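SusD homolog (Bacteroides thetaiotaomicron VPI-5482, PDB 3IHV) probably binds glycans at the outer membrane surface, as a SusD-family partner in sugar uptake. Local coordinates at residues D22-V27 / D190-K195; N100-Y105 / L112-I117; I176-Y179 / Y185-S188; Y179-Q184 / W254-S259; A197-L202 / A227-E232. All coordinates share one frame; numbering follows the deposited sequence. Where two conformers were deposited one is given.

Contact 1. Residues D22-V27 / D190-K195. With EDO (1,2-ethanediol), chain N.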
# COMPACT_ATOMS: atom_id res chain seq x y z
N ASP A 22 8.09 -18.72 -16.17
CA ASP A 22 7.25 -19.49 -15.24
C ASP A 22 7.77 -19.35 -13.80
O ASP A 22 6.99 -19.13 -12.85
CB ASP A 22 7.21 -20.97 -15.71
CG ASP A 22 6.30 -21.87 -14.86
OD1 ASP A 22 5.22 -21.43 -14.43
OD2 ASP A 22 6.68 -23.05 -14.66
N VAL A 23 9.09 -19.46 -13.63
CA VAL A 23 9.72 -19.35 -12.28
C VAL A 23 9.60 -17.92 -11.77
O VAL A 23 9.29 -17.67 -10.59
CB VAL A 23 11.18 -19.81 -12.28
CG1 VAL A 23 11.78 -19.63 -10.88
CG2 VAL A 23 11.30 -21.29 -12.81
N LEU A 24 9.78 -16.94 -12.66
CA LEU A 24 9.61 -15.53 -12.28
C LEU A 24 8.21 -15.23 -11.77
O LEU A 24 8.02 -14.53 -10.79
CB LEU A 24 9.89 -14.60 -13.48
CG LEU A 24 9.61 -13.13 -13.27
CD1 LEU A 24 10.55 -12.53 -12.26
CD2 LEU A 24 9.69 -12.39 -14.63
N LEU A 25 7.20 -15.77 -12.44
CA LEU A 25 5.83 -15.57 -12.01
C LEU A 25 5.60 -16.14 -10.60
O LEU A 25 4.75 -15.63 -9.88
CB LEU A 25 4.85 -16.15 -13.05
CG LEU A 25 4.76 -15.33 -14.37
CD1 LEU A 25 3.76 -16.01 -15.30
CD2 LEU A 25 4.40 -13.92 -14.18
N GLY A 26 6.36 -17.16 -10.21
CA GLY A 26 6.29 -17.68 -8.85
C GLY A 26 6.81 -16.69 -7.80
O GLY A 26 6.38 -16.71 -6.62
N VAL A 27 7.76 -15.83 -8.19
CA VAL A 27 8.23 -14.79 -7.30
C VAL A 27 7.08 -13.78 -7.10
O VAL A 27 6.77 -13.38 -5.96
CB VAL A 27 9.51 -14.06 -7.83
CG1 VAL A 27 10.05 -13.08 -6.75
CG2 VAL A 27 10.60 -15.10 -8.23
N ASP A 190 1.24 -6.67 -18.10
CA ASP A 190 0.16 -6.34 -17.16
C ASP A 190 0.56 -6.82 -15.76
O ASP A 190 0.93 -7.97 -15.58
CB ASP A 190 -1.15 -7.09 -17.50
CG ASP A 190 -1.69 -6.79 -18.88
OD1 ASP A 190 -0.93 -6.44 -19.79
OD2 ASP A 190 -2.92 -6.93 -19.07
N TYR A 191 0.53 -5.90 -14.80
CA TYR A 191 0.79 -6.16 -13.38
C TYR A 191 2.20 -6.66 -13.10
O TYR A 191 2.45 -7.29 -12.07
CB TYR A 191 -0.24 -7.14 -12.79
CG TYR A 191 -1.69 -6.77 -13.04
CD1 TYR A 191 -2.30 -5.76 -12.32
CD2 TYR A 191 -2.46 -7.46 -13.99
CE1 TYR A 191 -3.64 -5.42 -12.54
CE2 TYR A 191 -3.77 -7.12 -14.21
CZ TYR A 191 -4.35 -6.10 -13.49
OH TYR A 191 -5.66 -5.76 -13.71
N ARG A 192 3.11 -6.43 -14.05
CA ARG A 192 4.49 -6.75 -13.89
C ARG A 192 5.31 -5.45 -13.89
O ARG A 192 4.87 -4.39 -14.39
CB ARG A 192 4.96 -7.69 -14.99
CG ARG A 192 4.37 -9.07 -14.79
CD ARG A 192 4.55 -9.95 -15.89
NE ARG A 192 5.94 -10.16 -16.22
CZ ARG A 192 6.31 -10.88 -17.26
NH1 ARG A 192 5.40 -11.50 -18.01
NH2 ARG A 192 7.60 -10.98 -17.56
N PHE A 193 6.46 -5.52 -13.26
CA PHE A 193 7.36 -4.38 -13.22
C PHE A 193 7.83 -3.93 -14.62
O PHE A 193 8.28 -4.74 -15.45
CB PHE A 193 8.62 -4.69 -12.39
CG PHE A 193 8.49 -4.32 -10.94
CD1 PHE A 193 8.66 -3.00 -10.55
CD2 PHE A 193 8.23 -5.27 -9.98
CE1 PHE A 193 8.53 -2.62 -9.22
CE2 PHE A 193 8.10 -4.90 -8.63
CZ PHE A 193 8.27 -3.58 -8.26
N SER A 194 7.78 -2.62 -14.80
CA SER A 194 8.32 -1.92 -15.94
C SER A 194 9.07 -0.71 -15.37
O SER A 194 9.00 -0.46 -14.17
CB SER A 194 7.25 -1.48 -16.91
OG SER A 194 6.73 -2.63 -17.60
N LYS A 195 9.73 0.05 -16.23
CA LYS A 195 10.60 1.13 -15.77
C LYS A 195 9.93 2.16 -14.89
O LYS A 195 10.52 2.64 -13.91
CB LYS A 195 11.30 1.84 -16.94
CG LYS A 195 12.54 2.57 -16.46
CD LYS A 195 13.12 3.56 -17.46
CE LYS A 195 13.55 2.96 -18.76
NZ LYS A 195 14.73 2.02 -18.66
C1 EDO N . 4.11 -6.06 -9.11
O1 EDO N . 4.04 -5.61 -10.48
C2 EDO N . 2.70 -6.26 -8.53
O2 EDO N . 1.84 -7.09 -9.33
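NH2 of R192 makes a salt bridge to E119 of helix 107-135, and beside it lies the CD2 methyl of L24, 3.9 Å from that NH2. That places the contact in the helical part of the SusD fold, where helix 17-29 packs beside helix 107-135 and the loop leading into helix 195-210 comes up against both. The way L24 meets the guanidinium is slanted, neither squarely over the group nor in line with it. L24 gets there because its CG stands anti to the backbone N (chi1 173°), which swings the branch out of the helix toward the arginine. Further back along R192, CD lies 4.3 Å from L25 CD2, so L25 borders the chain loosely at CD while its charged end goes to E119. A bend at chi3 (59°) turns the guanidinium out of the line of that chain. The loop backbone is tied in separately, with F193 N bonded to the hydroxyl of Y28 on helix 17-29. A 1,2-ethanediol, probably from the crystallisation liquor, also sits at the loop and hydrogen-bonds through its O1 to Y191 O at 2.8 Å.

Contact 2. Residues N100-Y105 / L112-I117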
# COMPACT_ATOMS: atom_id res chain seq x y z
N ASN A 100 23.19 -18.89 -14.33
CA ASN A 100 23.81 -20.08 -14.89
C ASN A 100 23.21 -20.59 -16.20
O ASN A 100 23.82 -21.42 -16.84
CB ASN A 100 23.74 -21.21 -13.86
CG ASN A 100 24.62 -20.95 -12.66
OD1 ASN A 100 25.65 -20.27 -12.78
ND2 ASN A 100 24.22 -21.45 -11.49
N LYS A 101 22.05 -20.07 -16.59
CA LYS A 101 21.34 -20.53 -17.79
C LYS A 101 21.35 -19.55 -18.95
O LYS A 101 21.29 -19.98 -20.11
CB LYS A 101 19.88 -20.84 -17.43
CG LYS A 101 19.70 -21.97 -16.42
CD LYS A 101 19.99 -23.36 -16.99
CE LYS A 101 19.61 -24.45 -15.98
NZ LYS A 101 19.65 -25.84 -16.53
N ILE A 102 21.44 -18.24 -18.66
CA ILE A 102 21.35 -17.19 -19.69
C ILE A 102 22.34 -17.35 -20.85
O ILE A 102 22.02 -17.05 -21.99
CB ILE A 102 21.42 -15.78 -19.05
CG1 ILE A 102 21.05 -14.71 -20.08
CG2 ILE A 102 22.79 -15.55 -18.39
CD1 ILE A 102 20.91 -13.33 -19.50
N GLY A 103 23.54 -17.83 -20.54
CA GLY A 103 24.57 -18.06 -21.55
C GLY A 103 24.14 -18.98 -22.67
O GLY A 103 24.62 -18.82 -23.81
N SER A 104 23.25 -19.92 -22.34
CA SER A 104 22.71 -20.91 -23.28
C SER A 104 21.50 -20.43 -24.09
O SER A 104 21.12 -21.09 -25.06
CB SER A 104 22.32 -22.20 -22.54
OG SER A 104 21.16 -22.05 -21.72
N TYR A 105 20.94 -19.29 -23.72
CA TYR A 105 19.75 -18.80 -24.36
C TYR A 105 19.99 -18.18 -25.73
O TYR A 105 21.09 -17.66 -26.01
CB TYR A 105 19.09 -17.75 -23.47
CG TYR A 105 18.44 -18.25 -22.21
CD1 TYR A 105 18.55 -19.58 -21.76
CD2 TYR A 105 17.79 -17.35 -21.37
CE1 TYR A 105 17.96 -19.99 -20.57
CE2 TYR A 105 17.20 -17.76 -20.19
CZ TYR A 105 17.27 -19.08 -19.80
OH TYR A 105 16.70 -19.41 -18.57
N LEU A 112 15.03 -11.13 -23.06
CA LEU A 112 13.94 -11.37 -22.11
C LEU A 112 14.50 -11.69 -20.72
O LEU A 112 14.01 -11.17 -19.71
CB LEU A 112 13.03 -12.49 -22.62
CG LEU A 112 12.10 -12.12 -23.81
CD1 LEU A 112 11.53 -13.44 -24.38
CD2 LEU A 112 11.00 -11.15 -23.40
N ALA A 113 15.55 -12.53 -20.67
CA ALA A 113 16.18 -12.89 -19.41
C ALA A 113 16.66 -11.67 -18.64
O ALA A 113 16.47 -11.63 -17.44
CB ALA A 113 17.32 -13.89 -19.62
N THR A 114 17.22 -10.66 -19.32
CA THR A 114 17.64 -9.46 -18.61
C THR A 114 16.43 -8.72 -18.02
O THR A 114 16.49 -8.21 -16.91
CB THR A 114 18.52 -8.51 -19.47
OG1 THR A 114 17.77 -7.96 -20.57
CG2 THR A 114 19.77 -9.24 -19.96
N LEU A 115 15.35 -8.68 -18.78
CA LEU A 115 14.13 -8.07 -18.25
C LEU A 115 13.65 -8.83 -17.01
O LEU A 115 13.29 -8.23 -16.00
CB LEU A 115 13.03 -8.02 -19.31
CG LEU A 115 13.31 -7.27 -20.60
CD1 LEU A 115 11.99 -7.03 -21.38
CD2 LEU A 115 14.03 -5.95 -20.32
N TYR A 116 13.66 -10.16 -17.09
CA TYR A 116 13.22 -10.98 -15.97
C TYR A 116 14.11 -10.83 -14.76
O TYR A 116 13.60 -10.85 -13.63
CB TYR A 116 13.07 -12.47 -16.37
CG TYR A 116 12.18 -12.78 -17.54
CD1 TYR A 116 11.23 -11.88 -18.00
CD2 TYR A 116 12.26 -14.00 -18.17
CE1 TYR A 116 10.44 -12.20 -19.09
CE2 TYR A 116 11.45 -14.33 -19.20
CZ TYR A 116 10.54 -13.43 -19.66
OH TYR A 116 9.77 -13.80 -20.74
N ILE A 117 15.43 -10.66 -14.97
CA ILE A 117 16.38 -10.38 -13.91
C ILE A 117 15.99 -9.08 -13.26
O ILE A 117 15.95 -8.98 -12.02
CB ILE A 117 17.85 -10.34 -14.44
CG1 ILE A 117 18.33 -11.76 -14.78
CG2 ILE A 117 18.80 -9.67 -13.40
CD1 ILE A 117 19.58 -11.83 -15.70
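I102 and A113 meet methyl to methyl, with I102 CD1 3.6 Å from A113 CB. Carbon CG1 of the same isoleucine lies 3.8 Å from A113 CB, so the end of the branch runs close by the alanine. I102 holds CG1 anti to its backbone N (chi1 -169°), aiming it at the second helix. CD1 of I102 also lies 4.3 Å from I117 CD1, with T114 CG2 at a similar range. A113 is approached a second time by Y105, whose ring turns its edge to the methyl, Y105 CD2 to A113 CB being 3.9 Å. Behind this first shell stands the turn itself. One face of the Y105 ring lies over the backbone of K101 and I102, and Y105 OH is bonded to M14 O. K101 O takes two donors, S104 N and S104 OG; the hydroxyl bond is short, 2.6 Å from S104 OG to K101 O, and lies in the carbonyl plane. The chain thus folds back in a helical hairpin, helix 75-101 running into helix 107-135, and K110 NZ bonds to I102 O across the connection. Across the interface only carbon meets carbon, so the contact rests on apolar packing, closest at A113, while the polar bonds shape the turn.

Contact 3. Residues I176-Y179 / Y185-S188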
# COMPACT_ATOMS: atom_id res chain seq x y z
N ILE A 176 17.42 -1.44 -16.86
CA ILE A 176 17.11 -2.51 -17.82
C ILE A 176 15.67 -2.55 -18.37
O ILE A 176 15.49 -2.79 -19.54
CB ILE A 176 17.52 -3.88 -17.22
CG1 ILE A 176 19.02 -4.13 -17.46
CG2 ILE A 176 16.78 -5.07 -17.90
CD1 ILE A 176 19.98 -3.16 -16.89
N LEU A 177 14.68 -2.25 -17.52
CA LEU A 177 13.28 -2.40 -17.93
C LEU A 177 12.83 -1.34 -18.92
O LEU A 177 13.22 -0.21 -18.81
CB LEU A 177 12.36 -2.38 -16.70
CG LEU A 177 12.51 -3.58 -15.76
CD1 LEU A 177 11.79 -3.27 -14.46
CD2 LEU A 177 11.98 -4.89 -16.38
N PRO A 178 12.02 -1.73 -19.90
CA PRO A 178 11.43 -0.69 -20.75
C PRO A 178 10.27 -0.07 -19.98
O PRO A 178 9.79 -0.64 -19.01
CB PRO A 178 10.84 -1.49 -21.91
CG PRO A 178 10.46 -2.81 -21.27
CD PRO A 178 11.58 -3.07 -20.29
N TYR A 179 9.81 1.10 -20.41
CA TYR A 179 8.56 1.64 -19.91
C TYR A 179 7.47 0.70 -20.41
O TYR A 179 7.60 0.08 -21.50
CB TYR A 179 8.29 3.06 -20.40
CG TYR A 179 9.11 4.09 -19.71
CD1 TYR A 179 8.74 4.57 -18.46
CD2 TYR A 179 10.26 4.62 -20.29
CE1 TYR A 179 9.49 5.52 -17.81
CE2 TYR A 179 11.02 5.59 -19.63
CZ TYR A 179 10.62 6.02 -18.38
OH TYR A 179 11.35 6.99 -17.71
N TYR A 185 9.18 -6.33 -26.20
CA TYR A 185 9.88 -7.61 -25.90
C TYR A 185 8.97 -8.64 -25.23
O TYR A 185 8.89 -9.81 -25.65
CB TYR A 185 11.08 -7.35 -25.00
CG TYR A 185 12.03 -6.35 -25.58
CD1 TYR A 185 12.81 -6.66 -26.67
CD2 TYR A 185 12.16 -5.09 -25.01
CE1 TYR A 185 13.69 -5.71 -27.21
CE2 TYR A 185 13.02 -4.15 -25.54
CZ TYR A 185 13.78 -4.46 -26.62
OH TYR A 185 14.64 -3.50 -27.10
N ARG A 186 8.27 -8.22 -24.20
CA ARG A 186 7.36 -9.09 -23.46
C ARG A 186 5.96 -9.15 -24.12
O ARG A 186 5.45 -8.14 -24.55
CB ARG A 186 7.27 -8.63 -22.01
CG ARG A 186 8.61 -8.81 -21.23
CD ARG A 186 8.52 -8.27 -19.83
NE ARG A 186 8.32 -6.83 -19.85
CZ ARG A 186 8.28 -6.06 -18.77
NH1 ARG A 186 8.42 -6.59 -17.59
NH2 ARG A 186 8.07 -4.76 -18.88
N GLU A 187 5.35 -10.31 -24.21
CA GLU A 187 4.02 -10.34 -24.85
C GLU A 187 3.00 -9.54 -24.05
O GLU A 187 2.11 -8.94 -24.61
CB GLU A 187 3.53 -11.75 -25.12
CG GLU A 187 3.43 -12.66 -23.93
CD GLU A 187 2.68 -13.97 -24.24
OE1 GLU A 187 2.11 -14.08 -25.37
OE2 GLU A 187 2.66 -14.86 -23.35
N SER A 188 3.17 -9.53 -22.73
CA SER A 188 2.29 -8.79 -21.84
C SER A 188 3.09 -8.37 -20.62
O SER A 188 3.86 -9.16 -20.09
CB SER A 188 1.18 -9.74 -21.38
OG SER A 188 0.48 -9.24 -20.27
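The flat guanidinium of R186 is approached at a slant by two apolar groups, L177 CD2, 4.1 Å from R186 NH1, and P178 CG, 3.9 Å from R186 NH2. P178 CD is 4.1 Å from the same R186 NH2, so two carbons of the proline ring lie by that nitrogen, and both neighbours cross the arginine chain obliquely. R186 carries its CG anti to the carbonyl carbon and bends at chi3 (-65°), which turns the guanidinium toward L177 and P178. Its polar positions are then taken up by others. NE makes a salt bridge to D183, in the turn that separates the two segments, and NH1 meets both E119 and F193 O; NH2 has a weak bond to S194 OG. A buried positive charge is probably well compensated here by the two carboxylates, and the planar group is fixed in rotation by having partners on several nitrogens. The segments belong to the long loop that leaves helix 159-176, folds back on itself and enters helix 195-210. L177 also packs on A118 of helix 107-135, while K195, at the start of helix 195-210, bonds to L177 O, so the loop, which joins helices 159-176 and 195-210, also packs on helix 107-135.

Contact 4. Residues Y179-Q184 / W254-S259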
# COMPACT_ATOMS: atom_id res chain seq x y z
N TYR A 179 9.81 1.10 -20.41
CA TYR A 179 8.56 1.64 -19.91
C TYR A 179 7.47 0.70 -20.41
O TYR A 179 7.60 0.08 -21.50
CB TYR A 179 8.29 3.06 -20.40
CG TYR A 179 9.11 4.09 -19.71
CD1 TYR A 179 8.74 4.57 -18.46
CD2 TYR A 179 10.26 4.62 -20.29
CE1 TYR A 179 9.49 5.52 -17.81
CE2 TYR A 179 11.02 5.59 -19.63
CZ TYR A 179 10.62 6.02 -18.38
OH TYR A 179 11.35 6.99 -17.71
N ALA A 180 6.41 0.56 -19.61
CA ALA A 180 5.30 -0.34 -19.93
C ALA A 180 4.75 -0.18 -21.35
O ALA A 180 4.52 -1.17 -22.02
CB ALA A 180 4.16 -0.20 -18.90
N THR A 181 4.57 1.05 -21.80
CA THR A 181 4.00 1.31 -23.13
C THR A 181 5.02 1.26 -24.29
O THR A 181 4.64 1.34 -25.46
CB THR A 181 3.30 2.69 -23.11
OG1 THR A 181 4.24 3.69 -22.70
CG2 THR A 181 2.13 2.66 -22.07
N ASP A 182 6.30 1.13 -23.97
CA ASP A 182 7.36 1.08 -24.97
C ASP A 182 7.78 -0.37 -25.26
O ASP A 182 8.45 -0.64 -26.27
CB ASP A 182 8.65 1.71 -24.44
CG ASP A 182 8.67 3.24 -24.43
OD1 ASP A 182 7.90 3.87 -25.16
OD2 ASP A 182 9.54 3.82 -23.71
N ASP A 183 7.36 -1.28 -24.42
CA ASP A 183 7.79 -2.66 -24.42
C ASP A 183 7.33 -3.51 -25.60
O ASP A 183 6.16 -3.86 -25.69
CB ASP A 183 7.30 -3.25 -23.10
CG ASP A 183 7.78 -4.66 -22.83
OD1 ASP A 183 8.54 -5.24 -23.61
OD2 ASP A 183 7.37 -5.17 -21.74
N GLN A 184 8.24 -3.81 -26.51
CA GLN A 184 7.92 -4.73 -27.58
C GLN A 184 8.71 -6.04 -27.43
O GLN A 184 8.88 -6.77 -28.39
CB GLN A 184 8.07 -4.06 -28.96
CG GLN A 184 6.99 -2.93 -29.15
CD GLN A 184 6.87 -2.40 -30.59
OE1 GLN A 184 7.31 -3.04 -31.54
NE2 GLN A 184 6.27 -1.22 -30.73
N TRP A 254 -6.20 -3.72 -16.38
CA TRP A 254 -4.87 -3.14 -16.33
C TRP A 254 -4.78 -1.97 -17.29
O TRP A 254 -5.05 -2.12 -18.47
CB TRP A 254 -3.82 -4.17 -16.75
CG TRP A 254 -2.46 -3.62 -16.94
CD1 TRP A 254 -1.81 -3.46 -18.15
CD2 TRP A 254 -1.56 -3.13 -15.93
NE1 TRP A 254 -0.57 -2.90 -17.94
CE2 TRP A 254 -0.39 -2.67 -16.61
CE3 TRP A 254 -1.60 -3.03 -14.55
CZ2 TRP A 254 0.71 -2.15 -15.93
CZ3 TRP A 254 -0.51 -2.49 -13.88
CH2 TRP A 254 0.62 -2.07 -14.57
N ASP A 255 -4.34 -0.82 -16.78
CA ASP A 255 -4.07 0.35 -17.58
C ASP A 255 -2.72 0.88 -17.04
O ASP A 255 -2.66 1.33 -15.90
CB ASP A 255 -5.16 1.43 -17.44
CG ASP A 255 -4.90 2.66 -18.32
OD1 ASP A 255 -3.74 2.91 -18.71
OD2 ASP A 255 -5.89 3.42 -18.57
N PRO A 256 -1.66 0.81 -17.85
CA PRO A 256 -0.36 1.21 -17.32
C PRO A 256 -0.15 2.73 -17.17
O PRO A 256 0.88 3.15 -16.68
CB PRO A 256 0.61 0.70 -18.41
CG PRO A 256 -0.14 0.89 -19.65
CD PRO A 256 -1.59 0.51 -19.29
N THR A 257 -1.12 3.54 -17.58
CA THR A 257 -0.99 4.98 -17.48
C THR A 257 -0.58 5.47 -16.10
O THR A 257 0.45 6.11 -15.93
CB THR A 257 -2.28 5.68 -17.94
OG1 THR A 257 -2.58 5.32 -19.29
CG2 THR A 257 -2.13 7.20 -17.86
N GLU A 258 -1.43 5.18 -15.12
CA GLU A 258 -1.23 5.58 -13.72
C GLU A 258 -0.82 4.45 -12.80
O GLU A 258 -0.07 4.64 -11.85
CB GLU A 258 -2.52 6.24 -13.20
CG GLU A 258 -2.37 6.81 -11.80
CD GLU A 258 -3.47 7.74 -11.35
OE1 GLU A 258 -4.41 8.06 -12.13
OE2 GLU A 258 -3.35 8.14 -10.17
N SER A 259 -1.36 3.26 -13.03
CA SER A 259 -1.05 2.13 -12.19
C SER A 259 0.38 1.64 -12.44
O SER A 259 0.68 1.09 -13.48
CB SER A 259 -2.01 0.99 -12.50
OG SER A 259 -1.76 -0.04 -11.56
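T181 sets its OG1 between the backbone N and the carbonyl carbon (chi1 57°), which puts CG2 anti to that carbonyl carbon and lays this methyl against the proline opposite: T181 CG2 is 3.8 Å from P256 CG. One residue earlier A180 needs no rotation, since its CB already points at the loop, 3.7 Å from P256 CB. Two successive ring carbons of P256 therefore each take one methyl. The turn that presents A180 and T181 is closed by D182 N, bonded to Y179 O at 3.0 Å. On the other side the proline is carried by an Asx turn: D255 OD1 accepts from T257 N at 2.9 Å with a fairly straight N-H (164°), and again from T257 OG1 at 2.7 Å. Both donors reach D255 OD1 from the same face of the carboxylate, the amide from 36° above its plane, so the two bonds close the turn around P256. The contact joins the loop after helix 159-176 to the one leading into strand 259-263. P256 N lies 3.8 Å above the plane of the W254 ring, toward its rim. That ring also meets Y191.

Contact 5. Residues A197-L202 / A227-E232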
# COMPACT_ATOMS: atom_id res chain seq x y z
N ALA A 197 7.44 1.83 -12.78
CA ALA A 197 7.30 1.30 -11.44
C ALA A 197 8.61 1.26 -10.71
O ALA A 197 8.65 1.51 -9.51
CB ALA A 197 6.68 -0.10 -11.46
N ALA A 198 9.68 0.87 -11.39
CA ALA A 198 11.00 0.86 -10.77
C ALA A 198 11.40 2.26 -10.34
O ALA A 198 11.88 2.44 -9.20
CB ALA A 198 12.09 0.23 -11.74
N LEU A 199 11.21 3.25 -11.20
CA LEU A 199 11.59 4.62 -10.85
C LEU A 199 10.67 5.15 -9.74
O LEU A 199 11.12 5.83 -8.83
CB LEU A 199 11.47 5.55 -12.05
CG LEU A 199 12.47 5.40 -13.20
CD1 LEU A 199 11.90 6.01 -14.52
CD2 LEU A 199 13.79 6.05 -12.78
N GLY A 200 9.38 4.85 -9.86
CA GLY A 200 8.43 5.30 -8.82
C GLY A 200 8.74 4.73 -7.44
O GLY A 200 8.77 5.46 -6.41
N LEU A 201 9.00 3.42 -7.40
CA LEU A 201 9.30 2.78 -6.14
C LEU A 201 10.63 3.30 -5.57
O LEU A 201 10.72 3.55 -4.38
CB LEU A 201 9.30 1.26 -6.27
CG LEU A 201 9.59 0.50 -4.96
CD1 LEU A 201 8.57 0.83 -3.91
CD2 LEU A 201 9.63 -0.99 -5.24
N LEU A 202 11.63 3.48 -6.42
CA LEU A 202 12.93 4.00 -5.97
C LEU A 202 12.76 5.41 -5.38
O LEU A 202 13.40 5.74 -4.39
CB LEU A 202 13.95 3.97 -7.09
CG LEU A 202 15.35 4.42 -6.70
CD1 LEU A 202 15.86 3.64 -5.47
CD2 LEU A 202 16.34 4.33 -7.90
N ALA A 227 12.38 10.86 -9.38
CA ALA A 227 11.01 11.20 -9.84
C ALA A 227 11.04 12.07 -11.09
O ALA A 227 10.22 11.90 -11.98
CB ALA A 227 10.22 11.91 -8.75
N ARG A 228 11.98 13.02 -11.16
CA ARG A 228 12.12 13.88 -12.34
C ARG A 228 12.24 13.06 -13.64
O ARG A 228 11.63 13.40 -14.66
CB ARG A 228 13.36 14.78 -12.19
CG ARG A 228 13.60 15.78 -13.32
CD ARG A 228 14.99 16.45 -13.16
NE ARG A 228 15.04 17.42 -12.07
CZ ARG A 228 16.14 17.81 -11.44
NH1 ARG A 228 17.32 17.29 -11.74
NH2 ARG A 228 16.05 18.71 -10.47
N ILE A 229 13.04 11.99 -13.61
CA ILE A 229 13.25 11.16 -14.80
C ILE A 229 11.90 10.61 -15.22
O ILE A 229 11.51 10.70 -16.41
CB ILE A 229 14.23 9.96 -14.47
CG1 ILE A 229 15.65 10.52 -14.25
CG2 ILE A 229 14.24 8.91 -15.60
CD1 ILE A 229 16.60 9.54 -13.60
N LEU A 230 11.16 10.10 -14.24
CA LEU A 230 9.84 9.51 -14.52
C LEU A 230 8.83 10.56 -15.03
O LEU A 230 8.14 10.34 -16.04
CB LEU A 230 9.31 8.80 -13.31
CG LEU A 230 7.88 8.25 -13.41
CD1 LEU A 230 7.70 7.36 -14.63
CD2 LEU A 230 7.46 7.50 -12.10
N VAL A 231 8.78 11.70 -14.35
CA VAL A 231 7.83 12.77 -14.70
C VAL A 231 8.15 13.34 -16.07
O VAL A 231 7.27 13.46 -16.95
CB VAL A 231 7.75 13.83 -13.57
CG1 VAL A 231 6.85 15.03 -14.03
CG2 VAL A 231 7.23 13.20 -12.29
N GLU A 232 9.42 13.59 -16.35
CA GLU A 232 9.82 14.13 -17.64
C GLU A 232 9.80 13.15 -18.82
O GLU A 232 9.84 13.57 -19.97
CB GLU A 232 11.18 14.83 -17.52
CG GLU A 232 11.10 15.97 -16.51
CD GLU A 232 12.30 16.91 -16.47
OE1 GLU A 232 13.36 16.57 -17.01
OE2 GLU A 232 12.16 18.01 -15.85
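L199 can be followed outward from its CB, which lies 4.1 Å from L230 CB across the helix interface. CG continues anti to the carbonyl carbon (chi1 -70°). At the tip, L199 CD1 fits between two residues, 3.9 Å from I229 CG2 and 4.0 Å from L230 CB, while L199 CD2 is 4.0 Å from the same I229 CG2. The CG2 methyl of I229 thus meets both branches of the leucine, and the two side chains cross at about a right angle. The return contact comes from L230, whose CD2 reaches the backbone at G200, 4.0 Å from G200 N. With no side chain on G200, that methyl rests on the main chain itself. The helices are successive in sequence and form a hairpin, their segments running roughly antiparallel at 142° with their axes approaching to 9.0 Å. Everything that meets in this largely buried contact is apolar apart from the glycine main chain. Y179 touches L199, I229 and L230 as well. Helix 159-176 packs on the A198 side of the first helix, strand 259-263 meets A197 and L201, and helix 397-412 lies against the second through A227 and L230.

Contacts 3 and 5 are buried, contacts 1 and 2 partly so, and contact 4 lies at the surface. Contact 2 turns one helix back on the next, and contact 5 packs another successive helix pair; both are apolar. Contacts 1, 3 and 4 share the loop between helices 159-176 and 195-210, and there two arginines with different leucine or proline neighbours converge on E119 of helix 107-135. Contacts 3 and 4 follow one another along this loop and share Y179, but contact 4 has methyls on a proline where contact 3 has an arginine. Y179 also reaches L199, I229 and L230 of contact 5, linking the loop to that helix pair.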